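Local coordinates for protein endoglucanase (Uncultured bacterium, PDB 3X17) that hydrolyses internal beta-1,4-glucosidic bonds of cellulose, and probably of related glucans, as a family 9 glycoside hydrolase with an N-terminal Ig-like domain, at residues R460-Q465 / A554-L559; T89-P94 / F110-V115. All coordinates share one frame; numbering follows the deposited sequence.

Interaction 1. Residues R460-Q465 / A554-L559; sequences RAALAQ and AHFASL
Ala462 meets Phe556 at the start of this buried contact, its CB pointing toward the other helix and lying 4.3 Å from CE2 of the ring. A methyl group suits the place, because CE2 and CZ of the aromatic ring press on the main chain of the next residue, with Phe556 CZ 3.5 Å from Leu463 N, and a bulkier neighbour would stand in the way. Leu463 meets the ring with backbone, CB and CD1. Its CB packs against the far end of the phenyl group, 3.4 Å from Phe556 CZ, while CG stands anti to the backbone N (chi1 176°) and carries CD1 over the ring face. There Leu463 CD1 makes a CH-pi contact 4.0 Å from the centroid of Phe556, only 2° off the ring normal. On the opposite face lies His555 CD2, 3.6 Å above the Phe556 plane, so the ring is sandwiched between an aliphatic methyl and an imidazole carbon. Were Phe556 an alanine, Leu463 CD1 and His555 CD2 would probably lose the ring between them, and a gap would open between the helices. In the (alpha/alpha)6 barrel, the pair joins helix 456-469 to the C-terminal helix 543-558; Leu447 of helix 435-452 packs on Ala462, and Tyr116 of helix 115-130 touches both Leu463 and Phe556.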
loop_
_atom_site.group_PDB
_atom_site.type_symbol
_atom_site.label_atom_id
_atom_site.label_comp_id
_atom_site.label_asym_id
_atom_site.label_seq_id
_atom_site.Cartn_x
_atom_site.Cartn_y
_atom_site.Cartn_z
ATOM N N ARG A 460 2.730 10.321 -15.142
ATOM C CA ARG A 460 1.452 10.994 -14.972
ATOM C C ARG A 460 0.387 10.007 -14.472
ATOM O O ARG A 460 -0.376 10.332 -13.561
ATOM C CB ARG A 460 0.977 11.700 -16.252
ATOM C CG ARG A 460 -0.383 12.424 -16.061
ATOM C CD ARG A 460 -0.866 13.113 -17.352
ATOM N NE ARG A 460 -1.440 12.154 -18.304
ATOM C CZ ARG A 460 -0.896 11.832 -19.482
ATOM N NH1 ARG A 460 0.243 12.407 -19.869
ATOM N NH2 ARG A 460 -1.485 10.928 -20.271
ATOM N N ALA A 461 0.325 8.829 -15.090
ATOM C CA ALA A 461 -0.669 7.840 -14.712
ATOM C C ALA A 461 -0.472 7.385 -13.270
ATOM O O ALA A 461 -1.439 7.109 -12.586
ATOM C CB ALA A 461 -0.665 6.641 -15.674
ATOM N N ALA A 462 0.780 7.258 -12.828
ATOM C CA ALA A 462 1.069 6.922 -11.443
ATOM C C ALA A 462 0.615 8.054 -10.521
ATOM O O ALA A 462 -0.023 7.811 -9.484
ATOM C CB ALA A 462 2.570 6.651 -11.257
ATOM N N LEU A 463 0.940 9.291 -10.875
ATOM C CA LEU A 463 0.513 10.429 -10.050
ATOM C C LEU A 463 -1.001 10.409 -9.883
ATOM O O LEU A 463 -1.530 10.736 -8.813
ATOM C CB LEU A 463 0.918 11.767 -10.678
ATOM C CG LEU A 463 0.445 13.032 -9.957
ATOM C CD1 LEU A 463 0.969 13.027 -8.483
ATOM C CD2 LEU A 463 1.016 14.255 -10.687
ATOM N N ALA A 464 -1.685 10.034 -10.952
ATOM C CA ALA A 464 -3.144 10.015 -10.960
ATOM C C ALA A 464 -3.708 9.055 -9.892
ATOM O O ALA A 464 -4.896 9.147 -9.525
ATOM C CB ALA A 464 -3.642 9.620 -12.346
ATOM N N GLN A 465 -2.884 8.121 -9.425
ATOM C CA GLN A 465 -3.340 7.193 -8.365
ATOM C C GLN A 465 -3.288 7.843 -6.980
ATOM O O GLN A 465 -4.191 7.647 -6.154
ATOM C CB GLN A 465 -2.519 5.900 -8.358
ATOM C CG GLN A 465 -2.525 5.212 -9.686
ATOM C CD GLN A 465 -3.892 5.266 -10.337
ATOM O OE1 GLN A 465 -4.915 4.955 -9.689
ATOM N NE2 GLN A 465 -3.935 5.687 -11.625
ATOM N N ALA A 554 6.652 8.401 -2.303
ATOM C CA ALA A 554 8.095 8.658 -2.254
ATOM C C ALA A 554 8.650 9.056 -3.639
ATOM O O ALA A 554 9.501 9.939 -3.740
ATOM C CB ALA A 554 8.844 7.459 -1.694
ATOM N N HIS A 555 8.132 8.442 -4.701
ATOM C CA HIS A 555 8.473 8.867 -6.051
ATOM C C HIS A 555 8.229 10.372 -6.265
ATOM O O HIS A 555 9.084 11.088 -6.785
ATOM C CB HIS A 555 7.717 8.058 -7.103
ATOM C CG HIS A 555 8.066 8.448 -8.513
ATOM N ND1 HIS A 555 9.044 7.806 -9.247
ATOM C CD2 HIS A 555 7.612 9.461 -9.293
ATOM C CE1 HIS A 555 9.166 8.399 -10.422
ATOM N NE2 HIS A 555 8.312 9.405 -10.477
ATOM N N PHE A 556 7.075 10.865 -5.838
ATOM C CA PHE A 556 6.756 12.248 -6.099
ATOM C C PHE A 556 7.273 13.224 -5.040
ATOM O O PHE A 556 7.284 14.429 -5.270
ATOM C CB PHE A 556 5.263 12.395 -6.357
ATOM C CG PHE A 556 4.828 11.789 -7.665
ATOM C CD1 PHE A 556 5.122 12.423 -8.858
ATOM C CD2 PHE A 556 4.283 10.514 -7.712
ATOM C CE1 PHE A 556 4.741 11.865 -10.070
ATOM C CE2 PHE A 556 3.897 9.954 -8.909
ATOM C CZ PHE A 556 4.107 10.653 -10.102
ATOM N N ALA A 557 7.804 12.707 -3.937
ATOM C CA ALA A 557 8.410 13.545 -2.909
ATOM C C ALA A 557 9.863 13.832 -3.258
ATOM O O ALA A 557 10.474 14.711 -2.675
ATOM C CB ALA A 557 8.355 12.863 -1.559
ATOM N N SER A 558 10.428 13.058 -4.149
ATOM C CA SER A 558 11.824 13.233 -4.405
ATOM C C SER A 558 12.144 13.813 -5.779
ATOM O O SER A 558 13.140 14.470 -5.962
ATOM C CB SER A 558 12.559 11.926 -4.177
ATOM O OG SER A 558 12.008 10.927 -4.945
ATOM N N LEU A 559 11.287 13.558 -6.741
ATOM C CA LEU A 559 11.607 13.842 -8.109
ATOM C C LEU A 559 12.793 12.976 -8.484
ATOM O O LEU A 559 12.835 12.383 -9.560
ATOM C CB LEU A 559 11.989 15.302 -8.275
ATOM C CG LEU A 559 10.887 16.332 -8.130
ATOM C CD1 LEU A 559 9.537 15.691 -7.975
ATOM C CD2 LEU A 559 11.245 17.236 -6.984
#

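Interaction 2. Residues T89-P94 / F110-V115; sequences TSLTAP and FAIGPV
Ile112 O is met by Pro94 CA, 3.3 Å away, in a weak CA-H...O contact with an angle of 135° at the hydrogen, and Pro94 CB is 3.9 Å from the same oxygen. This contact lies beside the backbone hydrogen bond between Gly95 and Ile112, at the residue just before strand 95-101 begins. That strand pairs antiparallel with strand 110-112 in the sheet of the N-terminal Ig-like domain, and the loop 89-94 leads into it. Further back along the loop, at Leu91, the contact becomes apolar. With CG anti to the backbone N (chi1 -161°), the isobutyl group of Leu91 lies beside its own carbonyl carbon and sets both methyls against the end of the isoleucine, CD1 at 3.5 Å and CD2 at 3.8 Å from Ile112 CD1. After the strand the chain turns away through Gly113, where a CB would clash with Pro114 CD. An isoleucine suits position 112 because its two branches serve different neighbours: the delta methyl reaches both methyls of Leu91, while the beta branch lies by Ala93 O, 3.9 Å from Ile112 CB, an oxygen that is itself hydrogen-bonded to the hydroxyl of Tyr97.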
loop_
_atom_site.group_PDB
_atom_site.type_symbol
_atom_site.label_atom_id
_atom_site.label_comp_id
_atom_site.label_asym_id
_atom_site.label_seq_id
_atom_site.Cartn_x
_atom_site.Cartn_y
_atom_site.Cartn_z
ATOM N N THR A 89 -1.507 22.880 -14.863
ATOM C CA THR A 89 -0.043 22.705 -14.712
ATOM C C THR A 89 0.750 24.012 -14.669
ATOM O O THR A 89 1.720 24.133 -13.904
ATOM C CB THR A 89 0.540 21.832 -15.866
ATOM O OG1 THR A 89 -0.114 20.555 -15.875
ATOM C CG2 THR A 89 2.018 21.602 -15.680
ATOM N N SER A 90 0.374 24.945 -15.547
ATOM C CA SER A 90 1.037 26.264 -15.697
ATOM C C SER A 90 1.201 26.970 -14.374
ATOM O O SER A 90 2.152 27.727 -14.196
ATOM C CB SER A 90 0.198 27.197 -16.591
ATOM O OG SER A 90 0.250 26.795 -17.940
ATOM N N LEU A 91 0.232 26.794 -13.495
ATOM C CA LEU A 91 0.248 27.419 -12.213
ATOM C C LEU A 91 1.297 26.702 -11.424
ATOM O O LEU A 91 1.164 25.521 -11.231
ATOM C CB LEU A 91 -1.113 27.253 -11.556
ATOM C CG LEU A 91 -1.415 28.201 -10.422
ATOM C CD1 LEU A 91 -2.506 27.754 -9.570
ATOM C CD2 LEU A 91 -0.197 28.337 -9.657
ATOM N N THR A 92 2.350 27.402 -11.000
ATOM C CA THR A 92 3.441 26.760 -10.265
ATOM C C THR A 92 3.870 27.598 -9.082
ATOM O O THR A 92 4.821 27.242 -8.389
ATOM C CB THR A 92 4.697 26.482 -11.131
ATOM O OG1 THR A 92 5.378 27.710 -11.390
ATOM C CG2 THR A 92 4.368 25.792 -12.454
ATOM N N ALA A 93 3.161 28.690 -8.823
ATOM C CA ALA A 93 3.445 29.516 -7.628
ATOM C C ALA A 93 2.981 28.879 -6.309
ATOM O O ALA A 93 1.799 28.558 -6.142
ATOM C CB ALA A 93 2.884 30.950 -7.780
ATOM N N PRO A 94 3.934 28.618 -5.398
ATOM C CA PRO A 94 3.647 27.989 -4.107
ATOM C C PRO A 94 2.629 28.774 -3.315
ATOM O O PRO A 94 2.781 29.988 -3.157
ATOM C CB PRO A 94 5.001 28.037 -3.373
ATOM C CG PRO A 94 6.042 28.175 -4.441
ATOM C CD PRO A 94 5.346 28.455 -5.779
ATOM N N PHE A 110 -6.506 23.583 -1.395
ATOM C CA PHE A 110 -5.378 22.692 -1.594
ATOM C C PHE A 110 -4.111 23.524 -1.744
ATOM O O PHE A 110 -4.174 24.722 -1.978
ATOM C CB PHE A 110 -5.597 21.823 -2.837
ATOM C CG PHE A 110 -5.711 22.611 -4.112
ATOM C CD1 PHE A 110 -4.572 22.959 -4.837
ATOM C CD2 PHE A 110 -6.960 23.065 -4.556
ATOM C CE1 PHE A 110 -4.672 23.696 -6.020
ATOM C CE2 PHE A 110 -7.073 23.788 -5.760
ATOM C CZ PHE A 110 -5.934 24.100 -6.488
ATOM N N ALA A 111 -2.960 22.899 -1.568
ATOM C CA ALA A 111 -1.697 23.629 -1.657
ATOM C C ALA A 111 -0.971 23.344 -2.963
ATOM O O ALA A 111 -1.100 22.264 -3.528
ATOM C CB ALA A 111 -0.778 23.297 -0.441
ATOM N N ILE A 112 -0.206 24.316 -3.440
ATOM C CA ILE A 112 0.871 24.017 -4.372
ATOM C C ILE A 112 2.193 24.206 -3.658
ATOM O O ILE A 112 2.367 25.170 -2.927
ATOM C CB ILE A 112 0.794 24.869 -5.654
ATOM C CG1 ILE A 112 -0.432 24.447 -6.466
ATOM C CG2 ILE A 112 2.043 24.676 -6.486
ATOM C CD1 ILE A 112 -1.155 25.578 -7.150
ATOM N N GLY A 113 3.055 23.201 -3.743
ATOM C CA GLY A 113 4.183 23.073 -2.830
ATOM C C GLY A 113 4.679 21.632 -2.849
ATOM O O GLY A 113 4.181 20.818 -3.628
ATOM N N PRO A 114 5.656 21.309 -1.989
ATOM C CA PRO A 114 6.213 19.952 -1.925
ATOM C C PRO A 114 5.276 18.999 -1.153
ATOM O O PRO A 114 5.628 18.470 -0.100
ATOM C CB PRO A 114 7.534 20.160 -1.197
ATOM C CG PRO A 114 7.245 21.323 -0.251
ATOM C CD PRO A 114 6.287 22.224 -1.014
ATOM N N VAL A 115 4.069 18.806 -1.672
ATOM C CA VAL A 115 3.005 18.257 -0.848
ATOM C C VAL A 115 3.211 16.777 -0.498
ATOM O O VAL A 115 2.617 16.286 0.453
ATOM C CB VAL A 115 1.628 18.451 -1.502
ATOM C CG1 VAL A 115 1.349 19.954 -1.680
ATOM C CG2 VAL A 115 1.559 17.712 -2.850
#

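Interaction 1 is buried between two helices of the catalytic barrel, whereas interaction 2 is partly exposed, where a loop of the Ig-like domain folds over a short strand. The first depends on an aromatic ring held face-on by a leucine methyl; the second combines an aliphatic pair with a main-chain oxygen met by a proline CA-H. They do not touch: their centres lie about 14 Å apart, and their nearest atoms about 6 Å. Helix 115-130 relates them, since segment 110-115 runs into it and it lies against the helices of interaction 1. Thr29, from the Ig-like part of the chain, also reaches Leu463.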